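Local coordinates for translation initiation factor eIF2B, subunit delta (Archaeoglobus fulgidus, PDB 1T5O), which belongs to the eIF2B alpha/beta/delta family and probably isomerises methylthioribose 1-phosphate to methylthioribulose 1-phosphate, at the interface of chains A and B. Sequence-based numbering; all coordinates share one arbitrary frame. Chains: chain A/B, Translation initiation factor eIF2B, subunit delta.

Contact 1: the interface of chains A and B. Residues chain A 189-190, 289, 297, 305-306; chain B 187, 211-213, 216.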
loop_
_atom_site.group_PDB
_atom_site.type_symbol
_atom_site.label_atom_id
_atom_site.label_comp_id
_atom_site.label_asym_id
_atom_site.label_seq_id
_atom_site.Cartn_x
_atom_site.Cartn_y
_atom_site.Cartn_z
ATOM N N ARG A 189 2.663 -0.014 -4.189
ATOM C CA ARG A 189 1.405 0.459 -4.775
ATOM C C ARG A 189 1.645 1.799 -5.500
ATOM O O ARG A 189 2.635 2.452 -5.245
ATOM C CB ARG A 189 0.364 0.616 -3.666
ATOM C CG ARG A 189 -0.077 -0.738 -3.095
ATOM C CD ARG A 189 -0.928 -1.448 -4.097
ATOM N NE ARG A 189 -2.192 -0.728 -4.276
ATOM C CZ ARG A 189 -3.010 -0.894 -5.309
ATOM N NH1 ARG A 189 -2.704 -1.754 -6.280
ATOM N NH2 ARG A 189 -4.140 -0.203 -5.371
ATOM N N PRO A 190 0.760 2.195 -6.433
ATOM C CA PRO A 190 -0.443 1.466 -6.860
ATOM C C PRO A 190 -0.232 0.574 -8.101
ATOM O O PRO A 190 -1.169 -0.090 -8.536
ATOM C CB PRO A 190 -1.433 2.591 -7.147
ATOM C CG PRO A 190 -0.547 3.590 -7.825
ATOM C CD PRO A 190 0.701 3.594 -6.908
ATOM N N LEU A 289 -5.968 3.830 -8.518
ATOM C CA LEU A 289 -6.411 3.618 -7.127
ATOM C C LEU A 289 -7.867 3.144 -7.031
ATOM O O LEU A 289 -8.328 2.742 -5.963
ATOM C CB LEU A 289 -6.330 4.917 -6.326
ATOM C CG LEU A 289 -5.027 5.446 -5.705
ATOM C CD1 LEU A 289 -4.673 4.625 -4.498
ATOM C CD2 LEU A 289 -3.922 5.431 -6.724
ATOM N N ILE A 297 -12.092 -1.183 -6.509
ATOM C CA ILE A 297 -11.736 -1.158 -5.077
ATOM C C ILE A 297 -12.042 0.156 -4.349
ATOM O O ILE A 297 -11.736 0.293 -3.164
ATOM C CB ILE A 297 -10.244 -1.518 -4.839
ATOM C CG1 ILE A 297 -9.329 -0.480 -5.509
ATOM C CG2 ILE A 297 -9.970 -2.940 -5.333
ATOM C CD1 ILE A 297 -7.823 -0.777 -5.381
ATOM N N TYR A 305 -5.370 11.401 -4.792
ATOM C CA TYR A 305 -4.108 12.140 -4.837
ATOM C C TYR A 305 -3.138 11.008 -5.150
ATOM O O TYR A 305 -2.969 10.073 -4.338
ATOM C CB TYR A 305 -3.792 12.791 -3.491
ATOM C CG TYR A 305 -2.436 13.442 -3.467
ATOM C CD1 TYR A 305 -2.066 14.374 -4.448
ATOM C CD2 TYR A 305 -1.499 13.097 -2.498
ATOM C CE1 TYR A 305 -0.774 14.943 -4.462
ATOM C CE2 TYR A 305 -0.216 13.655 -2.502
ATOM C CZ TYR A 305 0.129 14.565 -3.480
ATOM O OH TYR A 305 1.388 15.070 -3.484
ATOM N N ASN A 306 -2.518 11.056 -6.328
ATOM C CA ASN A 306 -1.631 9.973 -6.778
ATOM C C ASN A 306 -0.278 10.462 -7.327
ATOM O O ASN A 306 0.028 10.263 -8.500
ATOM C CB ASN A 306 -2.405 9.146 -7.851
ATOM C CG ASN A 306 -1.705 7.845 -8.264
ATOM O OD1 ASN A 306 -0.880 7.294 -7.538
ATOM N ND2 ASN A 306 -2.060 7.341 -9.449
ATOM N N GLU B 187 -5.622 3.693 1.426
ATOM C CA GLU B 187 -6.356 2.542 0.880
ATOM C C GLU B 187 -6.343 1.336 1.803
ATOM O O GLU B 187 -7.274 0.522 1.769
ATOM C CB GLU B 187 -5.826 2.130 -0.519
ATOM C CG GLU B 187 -4.452 1.493 -0.539
ATOM C CD GLU B 187 -4.003 1.063 -1.940
ATOM O OE1 GLU B 187 -2.791 0.880 -2.132
ATOM O OE2 GLU B 187 -4.849 0.896 -2.842
ATOM N N LEU B 211 -8.506 9.874 -1.497
ATOM C CA LEU B 211 -7.877 8.557 -1.395
ATOM C C LEU B 211 -6.407 8.552 -1.812
ATOM O O LEU B 211 -6.049 9.128 -2.836
ATOM C CB LEU B 211 -8.641 7.560 -2.274
ATOM C CG LEU B 211 -8.100 6.131 -2.423
ATOM C CD1 LEU B 211 -8.029 5.423 -1.086
ATOM C CD2 LEU B 211 -9.013 5.378 -3.370
ATOM N N ILE B 212 -5.567 7.906 -1.012
ATOM C CA ILE B 212 -4.139 7.809 -1.305
ATOM C C ILE B 212 -3.646 6.377 -1.017
ATOM O O ILE B 212 -4.352 5.612 -0.363
ATOM C CB ILE B 212 -3.277 8.773 -0.405
ATOM C CG1 ILE B 212 -3.492 8.435 1.086
ATOM C CG2 ILE B 212 -3.617 10.228 -0.694
ATOM C CD1 ILE B 212 -2.437 9.073 2.027
ATOM N N THR B 213 -2.448 6.008 -1.487
ATOM C CA THR B 213 -1.947 4.687 -1.118
ATOM C C THR B 213 -1.389 4.842 0.295
ATOM O O THR B 213 -1.212 5.966 0.783
ATOM C CB THR B 213 -0.777 4.201 -1.998
ATOM O OG1 THR B 213 0.302 5.137 -1.899
ATOM C CG2 THR B 213 -1.218 4.057 -3.441
ATOM N N MET B 216 1.868 6.843 0.693
ATOM C CA MET B 216 1.821 8.290 0.526
ATOM C C MET B 216 1.657 9.059 1.848
ATOM O O MET B 216 1.599 10.297 1.846
ATOM C CB MET B 216 0.704 8.660 -0.451
ATOM C CG MET B 216 0.960 8.196 -1.877
ATOM S SD MET B 216 -0.504 8.403 -2.880
ATOM C CE MET B 216 -0.022 7.507 -4.335
HETATM O O HOH W 1 -7.290 2.236 -3.495
#
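The carboxylate oxygen OE2 of B:Glu187 is held by a hydrogen bond from A:Arg189 NH2 at 2.8 Å and also by a water. This contact lies in the two-fold symmetric interface of two copies of an MtnA-type member of the eIF2B alpha/beta/delta family; the symmetry would suit a dimer, though the structure alone does not show that it forms in the cell. The arginine presents its side rather than its tip: NE donates to OE1 of the same carboxylate at 2.7 Å, a salt bridge, while NH2 takes OE2 on its syn lone pair. The two flat groups are nearly coplanar, 29° apart; OE1 lies in the guanidinium plane and the NE bond is nearly straight, while the partner of NH2 is tilted somewhat from that plane. B:Glu187 is extended beyond CG and reaches across to its partner, whereas A:Arg189 is bent at chi2 and chi3 (-72° and -67°), which folds its guanidinium back so that A:Pro190 CB lies over one face. Glutamate and arginine suit this place because their paired charges and matching spacing allow a two-bond grip that also fixes the rotation of both groups. The water passes the contact on to the backbone O of A:Leu289, 2.7 Å away.

Beside the ion pair, the methyl CG2 of B:Thr213 meets apolar parts of several A-chain residues. It packs 3.7 Å from A:Leu289 CD1, the two side chains crossing at about a right angle, and also touches A:Arg189 CB and the ring of A:Pro190. A small branched residue fits here, offering a methyl to carbon neighbours. Farther along, A:Tyr305 N donates to B:Leu211 O, near the end of strand 209-212, with a length of 3.1 Å. The methyl CG2 of B:Ile212 lies in plane at the edge of the tyrosine ring and packs 3.8 Å from A:Tyr305 CB. B:Met216, a flexible and polarisable chain extended beyond CG, brings SD to 3.3 Å from the carbonyl O of A:Tyr305 and its terminal methyl CE toward A:Asn306 OD1.

Contact 2: the interface of chains A and B. Residues chain A 245, 281, 305, 307, 309-311; chain B 216, 219-220, 223, 225.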
loop_
_atom_site.group_PDB
_atom_site.type_symbol
_atom_site.label_atom_id
_atom_site.label_comp_id
_atom_site.label_asym_id
_atom_site.label_seq_id
_atom_site.Cartn_x
_atom_site.Cartn_y
_atom_site.Cartn_z
ATOM N N ILE A 245 6.987 6.976 -5.493
ATOM C CA ILE A 245 6.315 7.357 -4.231
ATOM C C ILE A 245 6.348 6.229 -3.218
ATOM O O ILE A 245 6.099 5.069 -3.542
ATOM C CB ILE A 245 4.785 7.684 -4.311
ATOM C CG1 ILE A 245 4.309 7.551 -5.728
ATOM C CG2 ILE A 245 4.446 8.995 -3.534
ATOM C CD1 ILE A 245 3.958 6.165 -6.014
ATOM N N ILE A 281 6.398 17.350 -9.221
ATOM C CA ILE A 281 5.991 15.944 -9.205
ATOM C C ILE A 281 4.652 15.783 -9.900
ATOM O O ILE A 281 3.643 16.337 -9.488
ATOM C CB ILE A 281 5.879 15.378 -7.762
ATOM C CG1 ILE A 281 7.269 15.331 -7.101
ATOM C CG2 ILE A 281 5.258 13.953 -7.807
ATOM C CD1 ILE A 281 7.212 15.205 -5.567
ATOM N N TYR A 305 -5.370 11.401 -4.792
ATOM C CA TYR A 305 -4.108 12.140 -4.837
ATOM C C TYR A 305 -3.138 11.008 -5.150
ATOM O O TYR A 305 -2.969 10.073 -4.338
ATOM C CB TYR A 305 -3.792 12.791 -3.491
ATOM C CG TYR A 305 -2.436 13.442 -3.467
ATOM C CD1 TYR A 305 -2.066 14.374 -4.448
ATOM C CD2 TYR A 305 -1.499 13.097 -2.498
ATOM C CE1 TYR A 305 -0.774 14.943 -4.462
ATOM C CE2 TYR A 305 -0.216 13.655 -2.502
ATOM C CZ TYR A 305 0.129 14.565 -3.480
ATOM O OH TYR A 305 1.388 15.070 -3.484
ATOM N N PRO A 307 0.544 11.127 -6.486
ATOM C CA PRO A 307 1.850 11.606 -6.965
ATOM C C PRO A 307 2.713 10.438 -7.450
ATOM O O PRO A 307 2.663 9.348 -6.884
ATOM C CB PRO A 307 2.449 12.278 -5.735
ATOM C CG PRO A 307 1.864 11.399 -4.582
ATOM C CD PRO A 307 0.419 11.265 -5.020
ATOM N N PHE A 309 6.131 10.340 -7.557
ATOM C CA PHE A 309 7.344 10.202 -6.761
ATOM C C PHE A 309 7.228 11.009 -5.491
ATOM O O PHE A 309 6.291 11.789 -5.314
ATOM C CB PHE A 309 8.559 10.820 -7.496
ATOM C CG PHE A 309 8.705 10.401 -8.936
ATOM C CD1 PHE A 309 8.200 11.194 -9.955
ATOM C CD2 PHE A 309 9.352 9.215 -9.263
ATOM C CE1 PHE A 309 8.332 10.814 -11.286
ATOM C CE2 PHE A 309 9.491 8.820 -10.584
ATOM C CZ PHE A 309 8.981 9.620 -11.603
ATOM N N ASP A 310 8.216 10.833 -4.617
ATOM C CA ASP A 310 8.342 11.670 -3.445
ATOM C C ASP A 310 9.827 11.989 -3.275
ATOM O O ASP A 310 10.686 11.328 -3.854
ATOM C CB ASP A 310 7.734 11.067 -2.143
ATOM C CG ASP A 310 8.263 9.672 -1.760
ATOM O OD1 ASP A 310 9.407 9.274 -2.079
ATOM O OD2 ASP A 310 7.491 8.975 -1.060
ATOM N N PRO A 311 10.144 13.052 -2.537
ATOM C CA PRO A 311 11.538 13.425 -2.309
ATOM C C PRO A 311 11.997 12.898 -0.943
ATOM O O PRO A 311 11.318 13.083 0.059
ATOM C CB PRO A 311 11.512 14.949 -2.351
ATOM C CG PRO A 311 10.063 15.324 -1.914
ATOM C CD PRO A 311 9.198 14.103 -2.106
ATOM N N MET B 216 1.868 6.843 0.693
ATOM C CA MET B 216 1.821 8.290 0.526
ATOM C C MET B 216 1.657 9.059 1.848
ATOM O O MET B 216 1.599 10.297 1.846
ATOM C CB MET B 216 0.704 8.660 -0.451
ATOM C CG MET B 216 0.960 8.196 -1.877
ATOM S SD MET B 216 -0.504 8.403 -2.880
ATOM C CE MET B 216 -0.022 7.507 -4.335
ATOM N N ILE B 219 4.623 11.678 1.916
ATOM C CA ILE B 219 4.603 12.931 1.158
ATOM C C ILE B 219 3.493 13.872 1.593
ATOM O O ILE B 219 3.649 15.094 1.605
ATOM C CB ILE B 219 4.497 12.653 -0.354
ATOM C CG1 ILE B 219 4.929 13.913 -1.135
ATOM C CG2 ILE B 219 3.083 12.135 -0.702
ATOM C CD1 ILE B 219 4.808 13.777 -2.663
ATOM N N VAL B 220 2.364 13.280 1.968
ATOM C CA VAL B 220 1.207 14.020 2.384
ATOM C C VAL B 220 1.538 14.829 3.653
ATOM O O VAL B 220 1.107 15.971 3.783
ATOM C CB VAL B 220 0.045 13.003 2.505
ATOM C CG1 VAL B 220 -0.573 13.022 3.842
ATOM C CG2 VAL B 220 -0.913 13.212 1.373
ATOM N N LYS B 223 4.235 17.600 2.834
ATOM C CA LYS B 223 3.622 18.781 2.256
ATOM C C LYS B 223 2.625 19.480 3.190
ATOM O O LYS B 223 1.939 20.400 2.771
ATOM C CB LYS B 223 2.907 18.405 0.956
ATOM C CG LYS B 223 3.795 17.716 -0.098
ATOM C CD LYS B 223 2.978 17.402 -1.361
ATOM C CE LYS B 223 2.518 18.683 -2.047
ATOM N NZ LYS B 223 1.338 18.471 -2.930
ATOM N N MET B 225 -0.270 18.506 4.313
ATOM C CA MET B 225 -1.663 18.339 3.925
ATOM C C MET B 225 -2.500 17.773 5.089
ATOM O O MET B 225 -3.723 17.776 5.023
ATOM C CB MET B 225 -1.758 17.372 2.733
ATOM C CG MET B 225 -1.295 17.951 1.399
ATOM S SD MET B 225 -0.903 16.708 0.165
ATOM C CE MET B 225 -2.567 16.236 -0.351
HETATM O O HOH W 2 5.130 9.221 0.490
#
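B:Ile219, on helix 217-222, pushes its side chain between A:Tyr305, A:Pro307 and A:Asp310, forming the apolar centre of this patch of the two-fold interface. Its CG1 is anti to the backbone N (chi1 -162°), which turns CD1 toward chain A, 3.6 Å from the carbonyl O of A:Phe309 and tip to tip with A:Ile281 CD1 at 4.0 Å. The other branch, CG2, packs on A:Tyr305 CE2 and A:Pro307 CG. Branched isoleucine suits the spot because its two branches leave the beta-carbon in different directions, so one residue meets A:Ile281 with CD1 and A:Tyr305 and A:Pro307 with CG2.

The tyrosine ring is itself sandwiched. From its own chain A:Pro307 lays CD over the centre of one face, 3.5 Å above the plane, and B:Met225, bent at chi3, brings its methyl CE over the opposite face, offset toward the rim. B:Val220 slides past the ring, with CG2 3.9 Å from A:Tyr305 CD2. A rigid proline and a supple methionine thus press the flat ring from two sides. B:Met216 also reaches A:Pro307 tip to tip, SD to CD at 3.7 Å, and its CG meets A:Ile245 CG2.

At the rim, the polarity rises. B:Lys223 comes tip to tip with the tyrosine, its NZ giving a weak hydrogen bond to the phenol OH of A:Tyr305 at 3.4 Å, while its aliphatic CD lies beside the same oxygen. Elsewhere on the rim a water bridges the chains: it is 2.8 Å from the carboxylate OD2 of A:Asp310 and 2.9 Å from the backbone N of B:Ile219, near the start of helix 217-222.

The centres of contact 1 and contact 2 lie about 11 Å apart, and A:Tyr305 and B:Met216 belong to both. The tyrosine uses its backbone, CB and a ring edge in contact 1, and its two faces and hydroxyl in contact 2, while B:Met216 closes the 3-10 helix 214-216 and leads into helix 217-222. One continuous stretch of chain B, from strand 209-212 onward, therefore runs through both patches. Two-fold symmetry repeats each with chains exchanged. The predicted proton donor A:Asp234 is about 12 Å from the centre of contact 2 and 17 Å from that of contact 1; the structure alone does not show whether the interface affects the active site.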